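Local atomic coordinates of cell division control protein 4 (Saccharomyces cerevisiae, PDB entry 3V7D), a protein that recognises phosphorylated target proteins as the F-box, WD40-repeat substrate receptor of an SCF ubiquitin ligase, directing the CDK inhibitor SIC1 to ubiquitination. Residues 432-437 with 448-453; 366-372 with 393-399; 443-447 with 459-464; 111-115 with 429-433; 124-130 with 437-442. The protein carries 1 engineered substitution. All coordinates share one frame; numbering follows the deposited sequence.

Contact 1. Residues 432-437 with 448-453; sequences DADQIW and AAVEKD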
# COMPACT_ATOMS: atom_id res chain seq x y z
N ASP B 432 22.47 14.07 12.84
CA ASP B 432 22.67 14.88 14.04
C ASP B 432 21.67 14.57 15.16
O ASP B 432 21.82 15.05 16.28
CB ASP B 432 22.68 16.38 13.71
CG ASP B 432 21.33 16.88 13.20
OD1 ASP B 432 20.53 16.05 12.73
OD2 ASP B 432 21.09 18.10 13.28
N ALA B 433 20.66 13.77 14.85
CA ALA B 433 19.69 13.36 15.86
C ALA B 433 20.32 12.39 16.86
O ALA B 433 21.14 11.56 16.48
CB ALA B 433 18.46 12.73 15.20
N ASP B 434 19.95 12.51 18.13
CA ASP B 434 20.43 11.60 19.17
C ASP B 434 19.41 10.48 19.39
O ASP B 434 19.78 9.33 19.66
CB ASP B 434 20.67 12.33 20.48
CG ASP B 434 21.83 13.30 20.41
OD1 ASP B 434 22.84 12.98 19.74
OD2 ASP B 434 21.74 14.39 21.02
N GLN B 435 18.13 10.82 19.29
CA GLN B 435 17.06 9.84 19.38
C GLN B 435 16.01 10.12 18.32
O GLN B 435 15.80 11.27 17.92
CB GLN B 435 16.39 9.88 20.76
CG GLN B 435 17.34 9.67 21.93
CD GLN B 435 17.55 8.20 22.25
OE1 GLN B 435 17.03 7.32 21.57
NE2 GLN B 435 18.33 7.94 23.30
N ILE B 436 15.36 9.07 17.85
CA ILE B 436 14.20 9.21 16.97
C ILE B 436 12.99 8.71 17.73
O ILE B 436 12.85 7.51 17.95
CB ILE B 436 14.36 8.38 15.68
CG1 ILE B 436 15.76 8.56 15.09
CG2 ILE B 436 13.27 8.75 14.68
CD1 ILE B 436 16.04 9.97 14.61
N TRP B 437 12.12 9.62 18.15
CA TRP B 437 10.99 9.24 18.99
C TRP B 437 9.83 8.69 18.18
O TRP B 437 9.16 7.75 18.59
CB TRP B 437 10.54 10.42 19.85
CG TRP B 437 11.60 10.90 20.80
CD1 TRP B 437 12.12 12.16 20.87
CD2 TRP B 437 12.28 10.13 21.79
NE1 TRP B 437 13.08 12.22 21.86
CE2 TRP B 437 13.20 10.98 22.44
CE3 TRP B 437 12.20 8.79 22.20
CZ2 TRP B 437 14.03 10.55 23.47
CZ3 TRP B 437 13.03 8.36 23.23
CH2 TRP B 437 13.93 9.23 23.85
N ALA B 448 9.62 13.19 11.30
CA ALA B 448 10.19 12.54 12.47
C ALA B 448 10.33 13.47 13.66
O ALA B 448 10.86 14.59 13.54
CB ALA B 448 11.54 11.90 12.13
N ALA B 449 9.85 13.01 14.81
CA ALA B 449 10.05 13.69 16.08
C ALA B 449 11.36 13.18 16.66
O ALA B 449 11.50 11.98 16.92
CB ALA B 449 8.90 13.41 17.02
N VAL B 450 12.32 14.08 16.85
CA VAL B 450 13.65 13.67 17.28
C VAL B 450 14.13 14.43 18.50
O VAL B 450 13.52 15.42 18.92
CB VAL B 450 14.69 13.87 16.16
CG1 VAL B 450 14.26 13.18 14.89
CG2 VAL B 450 14.91 15.36 15.92
N GLU B 451 15.23 13.95 19.06
CA GLU B 451 15.92 14.63 20.14
C GLU B 451 17.34 14.93 19.68
O GLU B 451 17.99 14.09 19.06
CB GLU B 451 15.96 13.77 21.40
CG GLU B 451 16.81 14.37 22.52
CD GLU B 451 17.00 13.44 23.70
OE1 GLU B 451 16.01 12.81 24.14
OE2 GLU B 451 18.14 13.33 24.19
N LYS B 452 17.80 16.14 19.97
CA LYS B 452 19.18 16.51 19.68
C LYS B 452 19.70 17.47 20.74
O LYS B 452 19.15 18.55 20.93
CB LYS B 452 19.28 17.14 18.29
CG LYS B 452 20.64 17.75 17.99
CD LYS B 452 20.68 18.32 16.58
CE LYS B 452 21.78 19.37 16.44
NZ LYS B 452 23.13 18.86 16.81
N ASP B 453 20.75 17.04 21.43
CA ASP B 453 21.38 17.84 22.48
C ASP B 453 20.40 18.33 23.54
O ASP B 453 20.37 19.51 23.87
CB ASP B 453 22.14 19.02 21.87
CG ASP B 453 23.28 18.58 20.99
OD1 ASP B 453 23.85 17.49 21.25
OD2 ASP B 453 23.62 19.32 20.04
O HOH W 1 20.30 14.84 23.16
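Asp434 and Gln435 both face Glu451, a classic beta bulge. It lies in the antiparallel hairpin of strands 435-442 and 445-452, in the last blade of the WD40 propeller. Backbone bonds carry most of the pairing. Glu451 O takes two donors, Asp434 N at 2.7 Å and Gln435 N at 3.3 Å. Glu451 N answers with a bond to Gln435 O, and Trp437 N bonds Ala449 O.

One side-chain bond closes the open end. Asp453 N points almost straight (174°) at Asp434 OD2, 2.9 Å away. A water donates to the same OD2 and to Glu451 OE2. Nearby, the Lys452 chain passes Asp432 at about a right angle, CD 3.3 Å from OD2. Arg114 is the main polar partner of Asp432.

Among apolar groups, Ile436 and Val450 lie side by side, CD1 to CG1 3.7 Å. Trp437 holds CG anti to its carbonyl carbon (chi1 -62°), and its indole reaches back to Glu451. There OE1 meets the ring edge in plane, 3.1 Å from CZ2. Gln435 CB lies over one face. With an alanine in place of Trp437, Glu451 OE1 would probably lose its edge contact and Gln435 CB its cover.

Three acids gather here: Asp434, Glu451 and Asp453. Lys452 NZ forms a salt bridge with Asp453 OD2. This lysine, the water and the Asp453 N-H probably ease the acids' mutual repulsion.

Contact 2. Residues 366-372 with 393-399; sequences VSAAADG and LSAITTF
Phe399, Ile396 and Ala368 bury the most surface where two neighbouring blades of the WD40 propeller meet. Strand 364-369 belongs to WD 6, and strand 396-401 is the innermost strand of WD 7. The axes of segments 366-369 and 396-399 come within 7.0 Å of each other and run roughly antiparallel, so side chains rather than sheet bonds fill the gap.

Phe399 contributes most. Its CG stands between the backbone N and the carbonyl carbon (chi1 78°), which turns the ring to strand 364-369. Val366 O meets the ring edge near its plane, 3.5 Å from CZ. Val366 CG1 comes equally near to CE2, the two side chains crossing at a slant. Ala368 CB approaches obliquely, 3.6 Å from CD1. Leu357 and Leu406 also pack on Phe399.

Ile396 continues the apolar layer. Its CG2 touches Ala368 CB at 3.7 Å. The CG1 branch goes the other way, and CD1 ends against Gly372 O. Ile396 N makes a weak bond to Ala369 O, at 3.4 Å.

That same oxygen accepts from Gly372 N, closing the type I turn from Ala369 to Gly372. Gly372 has a positive phi, and a CB there would run into Ser394 O. The bare CA instead comes 3.1 Å from Ser394 O.

The bound peptide packs on Ala370 and Ala395 at this end. Between these two residues, Ala395 CA makes a C-H...O contact with Ala370 O, at 3.3 Å.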
# COMPACT_ATOMS: atom_id res chain seq x y z
N VAL B 366 5.23 -6.18 9.78
CA VAL B 366 6.57 -5.80 10.19
C VAL B 366 6.68 -5.65 11.70
O VAL B 366 5.80 -5.06 12.34
CB VAL B 366 7.03 -4.49 9.51
CG1 VAL B 366 8.52 -4.24 9.77
CG2 VAL B 366 6.76 -4.55 8.01
N SER B 367 7.75 -6.19 12.27
CA SER B 367 7.94 -6.17 13.72
C SER B 367 9.35 -5.70 14.07
O SER B 367 10.32 -5.96 13.34
CB SER B 367 7.70 -7.55 14.31
OG SER B 367 8.60 -8.50 13.73
N ALA B 368 9.45 -5.01 15.20
CA ALA B 368 10.72 -4.43 15.64
C ALA B 368 10.90 -4.67 17.13
O ALA B 368 9.94 -4.59 17.90
CB ALA B 368 10.76 -2.95 15.32
N ALA B 369 12.13 -4.97 17.54
CA ALA B 369 12.39 -5.42 18.91
C ALA B 369 13.44 -4.57 19.62
O ALA B 369 14.13 -3.77 18.99
CB ALA B 369 12.80 -6.89 18.91
N ALA B 370 13.57 -4.77 20.93
CA ALA B 370 14.45 -3.96 21.77
C ALA B 370 15.93 -4.29 21.61
O ALA B 370 16.78 -3.68 22.26
CB ALA B 370 14.04 -4.07 23.24
N ASP B 371 16.24 -5.27 20.76
CA ASP B 371 17.63 -5.62 20.49
C ASP B 371 18.12 -4.99 19.20
O ASP B 371 19.25 -5.24 18.75
CB ASP B 371 17.80 -7.14 20.44
CG ASP B 371 16.98 -7.78 19.33
OD1 ASP B 371 16.17 -7.07 18.70
OD2 ASP B 371 17.14 -9.00 19.11
N GLY B 372 17.26 -4.18 18.58
CA GLY B 372 17.61 -3.49 17.35
C GLY B 372 17.25 -4.26 16.09
O GLY B 372 17.59 -3.84 14.98
N LEU B 393 23.06 -1.88 17.75
CA LEU B 393 22.33 -2.82 18.60
C LEU B 393 21.48 -2.11 19.65
O LEU B 393 21.21 -2.65 20.72
CB LEU B 393 23.30 -3.80 19.27
CG LEU B 393 24.20 -4.56 18.30
CD1 LEU B 393 25.15 -5.48 19.04
CD2 LEU B 393 23.35 -5.35 17.30
N SER B 394 21.07 -0.89 19.33
CA SER B 394 20.20 -0.13 20.22
C SER B 394 18.75 -0.51 19.94
O SER B 394 18.40 -0.89 18.82
CB SER B 394 20.40 1.37 20.02
OG SER B 394 20.12 1.73 18.68
N ALA B 395 17.92 -0.40 20.97
CA ALA B 395 16.50 -0.72 20.86
C ALA B 395 15.81 0.12 19.79
O ALA B 395 16.03 1.33 19.70
CB ALA B 395 15.83 -0.50 22.20
N ILE B 396 14.97 -0.52 18.97
CA ILE B 396 14.19 0.23 18.00
C ILE B 396 13.11 1.04 18.71
O ILE B 396 12.26 0.48 19.40
CB ILE B 396 13.53 -0.68 16.95
CG1 ILE B 396 14.58 -1.54 16.25
CG2 ILE B 396 12.76 0.16 15.93
CD1 ILE B 396 15.66 -0.73 15.57
N THR B 397 13.16 2.36 18.55
CA THR B 397 12.19 3.23 19.22
C THR B 397 10.97 3.48 18.34
O THR B 397 9.86 3.66 18.84
CB THR B 397 12.83 4.58 19.60
OG1 THR B 397 13.48 5.14 18.46
CG2 THR B 397 13.85 4.39 20.70
N THR B 398 11.17 3.48 17.03
CA THR B 398 10.08 3.73 16.09
C THR B 398 10.43 3.27 14.68
O THR B 398 11.60 3.23 14.31
CB THR B 398 9.70 5.24 16.05
OG1 THR B 398 8.57 5.43 15.20
CG2 THR B 398 10.85 6.09 15.53
N PHE B 399 9.42 2.92 13.91
CA PHE B 399 9.59 2.70 12.48
C PHE B 399 8.27 2.91 11.77
O PHE B 399 7.21 2.90 12.39
CB PHE B 399 10.14 1.29 12.18
CG PHE B 399 9.11 0.19 12.26
CD1 PHE B 399 8.88 -0.48 13.45
CD2 PHE B 399 8.39 -0.19 11.14
CE1 PHE B 399 7.95 -1.50 13.52
CE2 PHE B 399 7.45 -1.21 11.20
CZ PHE B 399 7.23 -1.87 12.39

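Contact 3. Residues 443-447 with 459-464; sequences GKTLV and EILDFS
Lys444 lies against Ser464, the last residue of this construct. Its CB is 4.0 Å from Ser464 N. CG sits between the backbone N and the carbonyl carbon (chi1 55°), and a bend at chi3 then brings the chain round. CD passes 3.9 Å from Ser464 CB. CE lies 3.5 Å from Asp462 OD1. At the tip, NZ donates to Ser464 OG at 2.8 Å and forms a long salt bridge with Asp462 OD1.

Asp462 OD1 is itself gripped twice, by Ser464 OG and Ser464 N, both from one face of the carboxylate. The bond from Ser464 N makes an Asx turn.

These residues end the antiparallel hairpin of strands 445-452 and 455-462, the middle pair of the propeller's last blade. Leu446 and Leu461 form a hydrogen-bonded pair, with both backbone bonds nearly straight. Beyond them, Phe463 N reaches Lys444 O in the carbonyl plane, at 2.7 Å.

On the face of Leu446 the side chains are apolar. Leu446 CD2 touches Leu461 CD1 at 3.5 Å and meets the edge of the Phe463 ring at CE1, 3.8 Å away. The Phe463 ring also stacks with Trp105. On the other face, Val447 CG1 lies beside Ile460 CG1.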
# COMPACT_ATOMS: atom_id res chain seq x y z
N GLY B 443 3.74 9.24 0.88
CA GLY B 443 4.13 9.82 -0.39
C GLY B 443 5.45 10.56 -0.34
O GLY B 443 6.49 9.98 -0.04
N LYS B 444 5.40 11.86 -0.63
CA LYS B 444 6.61 12.67 -0.76
C LYS B 444 7.12 13.19 0.57
O LYS B 444 8.19 13.79 0.64
CB LYS B 444 6.33 13.85 -1.69
CG LYS B 444 5.14 14.70 -1.23
CD LYS B 444 4.89 15.88 -2.15
CE LYS B 444 5.62 17.12 -1.66
NZ LYS B 444 5.71 18.16 -2.72
N THR B 445 6.35 12.98 1.63
CA THR B 445 6.64 13.60 2.92
C THR B 445 6.98 12.59 4.00
O THR B 445 6.22 11.66 4.25
CB THR B 445 5.47 14.48 3.40
OG1 THR B 445 5.12 15.42 2.37
CG2 THR B 445 5.85 15.23 4.67
N LEU B 446 8.12 12.81 4.64
CA LEU B 446 8.56 11.99 5.76
C LEU B 446 8.74 12.90 6.98
O LEU B 446 9.41 13.92 6.90
CB LEU B 446 9.87 11.29 5.40
CG LEU B 446 10.80 10.71 6.48
CD1 LEU B 446 10.12 9.61 7.25
CD2 LEU B 446 12.09 10.18 5.85
N VAL B 447 8.10 12.54 8.09
CA VAL B 447 8.24 13.34 9.31
C VAL B 447 8.81 12.54 10.47
O VAL B 447 8.51 11.35 10.62
CB VAL B 447 6.92 14.03 9.73
CG1 VAL B 447 6.39 14.92 8.62
CG2 VAL B 447 5.87 13.00 10.15
N GLU B 459 11.36 17.02 12.53
CA GLU B 459 12.04 17.02 11.26
C GLU B 459 11.06 16.70 10.14
O GLU B 459 10.25 15.78 10.26
CB GLU B 459 13.18 15.99 11.27
CG GLU B 459 14.21 16.22 12.37
CD GLU B 459 15.20 17.33 12.03
OE1 GLU B 459 16.14 17.55 12.83
OE2 GLU B 459 15.06 17.96 10.97
N ILE B 460 11.12 17.47 9.06
CA ILE B 460 10.28 17.21 7.89
C ILE B 460 11.15 17.06 6.64
O ILE B 460 11.87 17.98 6.26
CB ILE B 460 9.25 18.33 7.67
CG1 ILE B 460 8.39 18.52 8.92
CG2 ILE B 460 8.37 18.00 6.48
CD1 ILE B 460 7.42 19.69 8.82
N LEU B 461 11.05 15.89 6.01
CA LEU B 461 11.83 15.59 4.81
C LEU B 461 10.93 15.51 3.58
O LEU B 461 9.89 14.84 3.58
CB LEU B 461 12.61 14.29 5.00
CG LEU B 461 13.54 14.33 6.21
CD1 LEU B 461 14.12 12.97 6.51
CD2 LEU B 461 14.65 15.35 5.97
N ASP B 462 11.35 16.20 2.52
CA ASP B 462 10.55 16.36 1.32
C ASP B 462 11.20 15.62 0.15
O ASP B 462 12.30 15.98 -0.27
CB ASP B 462 10.45 17.86 1.00
CG ASP B 462 9.47 18.17 -0.13
OD1 ASP B 462 9.02 17.24 -0.83
OD2 ASP B 462 9.16 19.37 -0.31
N PHE B 463 10.53 14.58 -0.37
CA PHE B 463 11.09 13.77 -1.45
C PHE B 463 10.51 14.11 -2.84
O PHE B 463 10.66 13.34 -3.79
CB PHE B 463 10.92 12.27 -1.16
CG PHE B 463 11.85 11.74 -0.11
CD1 PHE B 463 11.54 11.85 1.24
CD2 PHE B 463 13.04 11.12 -0.46
CE1 PHE B 463 12.39 11.36 2.22
CE2 PHE B 463 13.90 10.62 0.51
CZ PHE B 463 13.57 10.74 1.85
N SER B 464 9.85 15.25 -2.95
CA SER B 464 9.44 15.74 -4.27
C SER B 464 10.53 16.60 -4.90
O SER B 464 11.56 16.85 -4.27
CB SER B 464 8.14 16.54 -4.18
OG SER B 464 8.35 17.80 -3.57
OXT SER B 464 10.44 17.09 -6.03

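Contact 4. Residues 111-115 with 429-433; sequences VPQRT and ILKDA
Arg114 meets Asp432 in the last blade of the WD40 propeller. Strand 113-118 comes from the start of the propeller and forms the outer strand of this blade, closing the ring. Segment 429-433 is a loop leading to the inner strand, with a type I turn from Leu430 to Ala433.

The Arg114 chain is fully extended, with CG opposite the backbone N (chi1 175°). The two charged groups approach from opposite directions, their planes 72° apart. NH2 donates to Asp432 OD1 at 2.8 Å, nearly in the guanidinium plane. Asp432 OD1 accepts with its syn lone pair. NH2 also has a second acid, Glu459 OE1.

Leu430 takes a different side. Its CD2 lies over the centre of one guanidinium face, 3.7 Å from CZ. The charged group is thus bonded at its edge and covered by a methyl on this face. A leucine in place of Arg114 would probably leave Asp432 and Glu459 without their shared counter-charge.

Pro112 and Ile429 reach toward each other, with Ile429 CD1 3.8 Å from Pro112 CD.

Two waters lie at the guanidinium edge, both accepting from NH1. One of them also accepts from Asp432 N. The other donates to Ile429 O at 2.8 Å and lies 3.1 Å from Arg114 NH1, so it bridges the two.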
# COMPACT_ATOMS: atom_id res chain seq x y z
N VAL B 111 18.81 13.57 -2.27
CA VAL B 111 18.73 14.02 -0.89
C VAL B 111 17.50 14.90 -0.74
O VAL B 111 17.33 15.86 -1.49
CB VAL B 111 20.00 14.78 -0.44
CG1 VAL B 111 19.87 15.25 1.00
CG2 VAL B 111 21.24 13.90 -0.61
N PRO B 112 16.63 14.57 0.22
CA PRO B 112 15.40 15.34 0.42
C PRO B 112 15.70 16.71 1.03
O PRO B 112 16.70 16.86 1.73
CB PRO B 112 14.62 14.49 1.43
CG PRO B 112 15.69 13.77 2.20
CD PRO B 112 16.74 13.45 1.17
N GLN B 113 14.85 17.68 0.74
CA GLN B 113 14.92 18.96 1.44
C GLN B 113 14.50 18.73 2.89
O GLN B 113 13.58 17.96 3.16
CB GLN B 113 13.98 19.98 0.80
CG GLN B 113 14.50 20.60 -0.48
CD GLN B 113 13.42 21.41 -1.17
OE1 GLN B 113 13.43 22.64 -1.14
NE2 GLN B 113 12.48 20.72 -1.79
N ARG B 114 15.18 19.40 3.80
CA ARG B 114 14.95 19.20 5.23
C ARG B 114 14.49 20.48 5.91
O ARG B 114 15.08 21.54 5.72
CB ARG B 114 16.23 18.68 5.89
CG ARG B 114 16.15 18.53 7.40
CD ARG B 114 17.41 17.84 7.92
NE ARG B 114 17.49 17.86 9.37
CZ ARG B 114 18.54 17.44 10.07
NH1 ARG B 114 19.61 16.97 9.44
NH2 ARG B 114 18.53 17.51 11.39
N THR B 115 13.42 20.38 6.69
CA THR B 115 12.95 21.48 7.52
C THR B 115 13.00 21.05 8.98
O THR B 115 12.45 20.01 9.35
CB THR B 115 11.50 21.86 7.17
OG1 THR B 115 11.36 22.01 5.75
CG2 THR B 115 11.10 23.16 7.86
N ILE B 429 20.69 10.82 6.86
CA ILE B 429 19.85 12.00 6.62
C ILE B 429 19.59 12.80 7.90
O ILE B 429 19.64 14.04 7.89
CB ILE B 429 18.51 11.62 5.94
CG1 ILE B 429 18.80 11.04 4.55
CG2 ILE B 429 17.64 12.85 5.79
CD1 ILE B 429 17.58 10.79 3.72
N LEU B 430 19.34 12.11 9.01
CA LEU B 430 19.15 12.76 10.30
C LEU B 430 20.29 12.39 11.25
O LEU B 430 20.07 12.06 12.41
CB LEU B 430 17.80 12.37 10.90
CG LEU B 430 16.57 12.81 10.10
CD1 LEU B 430 15.28 12.40 10.80
CD2 LEU B 430 16.60 14.32 9.87
N LYS B 431 21.51 12.46 10.73
CA LYS B 431 22.71 12.07 11.45
C LYS B 431 22.87 12.80 12.79
O LYS B 431 23.33 12.22 13.77
CB LYS B 431 23.95 12.31 10.58
CG LYS B 431 25.28 11.89 11.19
CD LYS B 431 26.41 12.08 10.19
CE LYS B 431 27.78 11.91 10.83
NZ LYS B 431 27.96 10.56 11.42
N ASP B 432 22.47 14.07 12.84
CA ASP B 432 22.67 14.88 14.04
C ASP B 432 21.67 14.57 15.16
O ASP B 432 21.82 15.05 16.28
CB ASP B 432 22.68 16.38 13.71
CG ASP B 432 21.33 16.88 13.20
OD1 ASP B 432 20.53 16.05 12.73
OD2 ASP B 432 21.09 18.10 13.28
N ALA B 433 20.66 13.77 14.85
CA ALA B 433 19.69 13.36 15.86
C ALA B 433 20.32 12.39 16.86
O ALA B 433 21.14 11.56 16.48
CB ALA B 433 18.46 12.73 15.20
O HOH W 2 19.94 16.38 6.41
O HOH W 3 22.17 15.73 10.37

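Contact 5. Residues 124-130 with 437-442; sequences VITCLQF and WSVNFK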
# COMPACT_ATOMS: atom_id res chain seq x y z
N VAL B 124 11.66 14.52 25.07
CA VAL B 124 11.02 13.28 24.64
C VAL B 124 9.62 13.53 24.09
O VAL B 124 8.78 14.13 24.76
CB VAL B 124 10.93 12.26 25.79
CG1 VAL B 124 10.27 10.98 25.31
CG2 VAL B 124 12.30 11.98 26.37
N ILE B 125 9.38 13.07 22.87
CA ILE B 125 8.05 13.14 22.27
C ILE B 125 7.40 11.77 22.41
O ILE B 125 8.02 10.76 22.09
CB ILE B 125 8.13 13.52 20.78
CG1 ILE B 125 8.93 14.82 20.61
CG2 ILE B 125 6.75 13.64 20.18
CD1 ILE B 125 8.44 15.95 21.47
N THR B 126 6.16 11.74 22.88
CA THR B 126 5.52 10.47 23.24
C THR B 126 4.61 9.91 22.15
O THR B 126 4.35 8.72 22.10
CB THR B 126 4.70 10.60 24.53
OG1 THR B 126 3.64 11.54 24.33
CG2 THR B 126 5.59 11.06 25.67
N CYS B 127 4.11 10.79 21.29
CA CYS B 127 3.18 10.35 20.26
C CYS B 127 3.13 11.34 19.10
O CYS B 127 3.35 12.53 19.26
CB CYS B 127 1.78 10.11 20.83
SG CYS B 127 1.15 11.45 21.88
N LEU B 128 2.83 10.80 17.92
CA LEU B 128 2.78 11.59 16.70
C LEU B 128 1.71 11.05 15.77
O LEU B 128 1.59 9.84 15.58
CB LEU B 128 4.14 11.57 15.98
CG LEU B 128 4.32 12.44 14.73
CD1 LEU B 128 5.75 12.94 14.63
CD2 LEU B 128 3.94 11.70 13.46
N GLN B 129 0.92 11.96 15.20
CA GLN B 129 -0.02 11.63 14.15
C GLN B 129 0.36 12.43 12.92
O GLN B 129 0.81 13.57 13.03
CB GLN B 129 -1.45 11.98 14.56
CG GLN B 129 -2.06 11.04 15.58
CD GLN B 129 -2.44 9.70 14.99
OE1 GLN B 129 -3.55 9.52 14.49
NE2 GLN B 129 -1.51 8.75 15.04
N PHE B 130 0.19 11.83 11.75
CA PHE B 130 0.45 12.52 10.49
C PHE B 130 -0.69 12.20 9.53
O PHE B 130 -0.72 11.13 8.93
CB PHE B 130 1.78 12.05 9.89
CG PHE B 130 2.13 12.72 8.59
CD1 PHE B 130 1.64 13.98 8.28
CD2 PHE B 130 2.94 12.08 7.67
CE1 PHE B 130 1.96 14.59 7.09
CE2 PHE B 130 3.26 12.69 6.47
CZ PHE B 130 2.77 13.95 6.18
N TRP B 437 12.12 9.62 18.15
CA TRP B 437 10.99 9.24 18.99
C TRP B 437 9.83 8.69 18.18
O TRP B 437 9.16 7.75 18.59
CB TRP B 437 10.54 10.42 19.85
CG TRP B 437 11.60 10.90 20.80
CD1 TRP B 437 12.12 12.16 20.87
CD2 TRP B 437 12.28 10.13 21.79
NE1 TRP B 437 13.08 12.22 21.86
CE2 TRP B 437 13.20 10.98 22.44
CE3 TRP B 437 12.20 8.79 22.20
CZ2 TRP B 437 14.03 10.55 23.47
CZ3 TRP B 437 13.03 8.36 23.23
CH2 TRP B 437 13.93 9.23 23.85
N SER B 438 9.59 9.28 17.01
CA SER B 438 8.47 8.85 16.19
C SER B 438 8.72 9.19 14.73
O SER B 438 9.19 10.28 14.41
CB SER B 438 7.18 9.51 16.67
OG SER B 438 6.06 8.98 15.98
N VAL B 439 8.42 8.25 13.84
CA VAL B 439 8.58 8.47 12.42
C VAL B 439 7.31 8.05 11.66
O VAL B 439 6.64 7.08 12.03
CB VAL B 439 9.84 7.76 11.85
CG1 VAL B 439 9.61 6.26 11.69
CG2 VAL B 439 10.24 8.36 10.53
N ASN B 440 6.97 8.80 10.63
CA ASN B 440 5.76 8.56 9.85
C ASN B 440 5.98 9.15 8.47
O ASN B 440 6.58 10.22 8.33
CB ASN B 440 4.56 9.23 10.53
CG ASN B 440 3.22 8.75 9.99
OD1 ASN B 440 3.01 8.68 8.78
ND2 ASN B 440 2.29 8.43 10.90
N PHE B 441 5.54 8.45 7.43
CA PHE B 441 5.64 9.01 6.10
C PHE B 441 4.45 8.65 5.22
O PHE B 441 3.80 7.63 5.42
CB PHE B 441 6.96 8.63 5.41
CG PHE B 441 7.08 7.17 5.07
CD1 PHE B 441 6.55 6.68 3.88
CD2 PHE B 441 7.73 6.29 5.92
CE1 PHE B 441 6.66 5.33 3.55
CE2 PHE B 441 7.85 4.95 5.60
CZ PHE B 441 7.31 4.47 4.42
N LYS B 442 4.18 9.52 4.25
CA LYS B 442 3.18 9.24 3.23
C LYS B 442 3.58 9.98 1.96
O LYS B 442 3.77 11.20 1.98
CB LYS B 442 1.78 9.67 3.68
CG LYS B 442 0.67 9.10 2.81
CD LYS B 442 -0.72 9.52 3.27
CE LYS B 442 -1.04 10.97 2.92
NZ LYS B 442 -2.49 11.28 3.07
O HOH W 4 2.44 8.02 13.77
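The first and last blades of the WD40 propeller meet here by their innermost strands, with Leu128 and Phe130 set against Ser438 and Asn440. Residues 125-130 and 437-442 run nearly parallel, 16° apart, and their axes approach to 6.5 Å. No direct hydrogen bond crosses between the two segments. Side chains and one water join them.

At the upstream end Val124 lies over a face of the Trp437 indole. Val124 CA makes a CH-pi contact with the five-membered ring, 4.0 Å from its centroid. Val124 CG2 reaches farther along the indole, to 3.7 Å from CZ2. Ile125 crosses Trp437 obliquely, CB to CB. The bound peptide packs a polar side chain on both Val124 and Trp437.

Midway, Ser438 points OG at Leu128 CB, 3.2 Å away. Leu128 CD2 then touches Asn440 CB at 3.9 Å.

Asn440 has CG anti to its N (chi1 -166°), which carries the amide across to Phe130. Ring and amide planes are nearly perpendicular. OD1 sits near the ring plane at the edge, 3.6 Å from CD2. The other end of the amide is met by a water, which accepts from ND2 and donates to Leu128 O at 2.7 Å.

Around the contact, Ile125, Leu128 and Phe130 also pack on strand 134-139 of their own blade. Phe130 touches Thr445 of strand 445-452. On the far side of strand 435-442, Phe441 meets Trp105 of helix 87-106 and Tyr400 of the preceding blade.

Contacts 1, 3 and 4 belong to the last blade: 1 and 3 pair its strands, and 4 joins its outer strand to the loop before its inner one. Contacts 1 and 3 share strand 445-452 and rest on backbone ladders. In contact 4, Arg114 NH2 serves Asp432 of contact 1 and Glu459 of contact 3. Contacts 2 and 5 lie between blades and rely on side-chain packing, with a weak bond or a water in place of a ladder. Contacts 2 and 3 are largely buried, and the other three are partly buried. Contact 5 lies nearest the chain's centre and contact 4 farthest. Contact 2 reaches the last blade through Thr397 OG1 on Ile436 O and Thr398 OG1 with Val439 N.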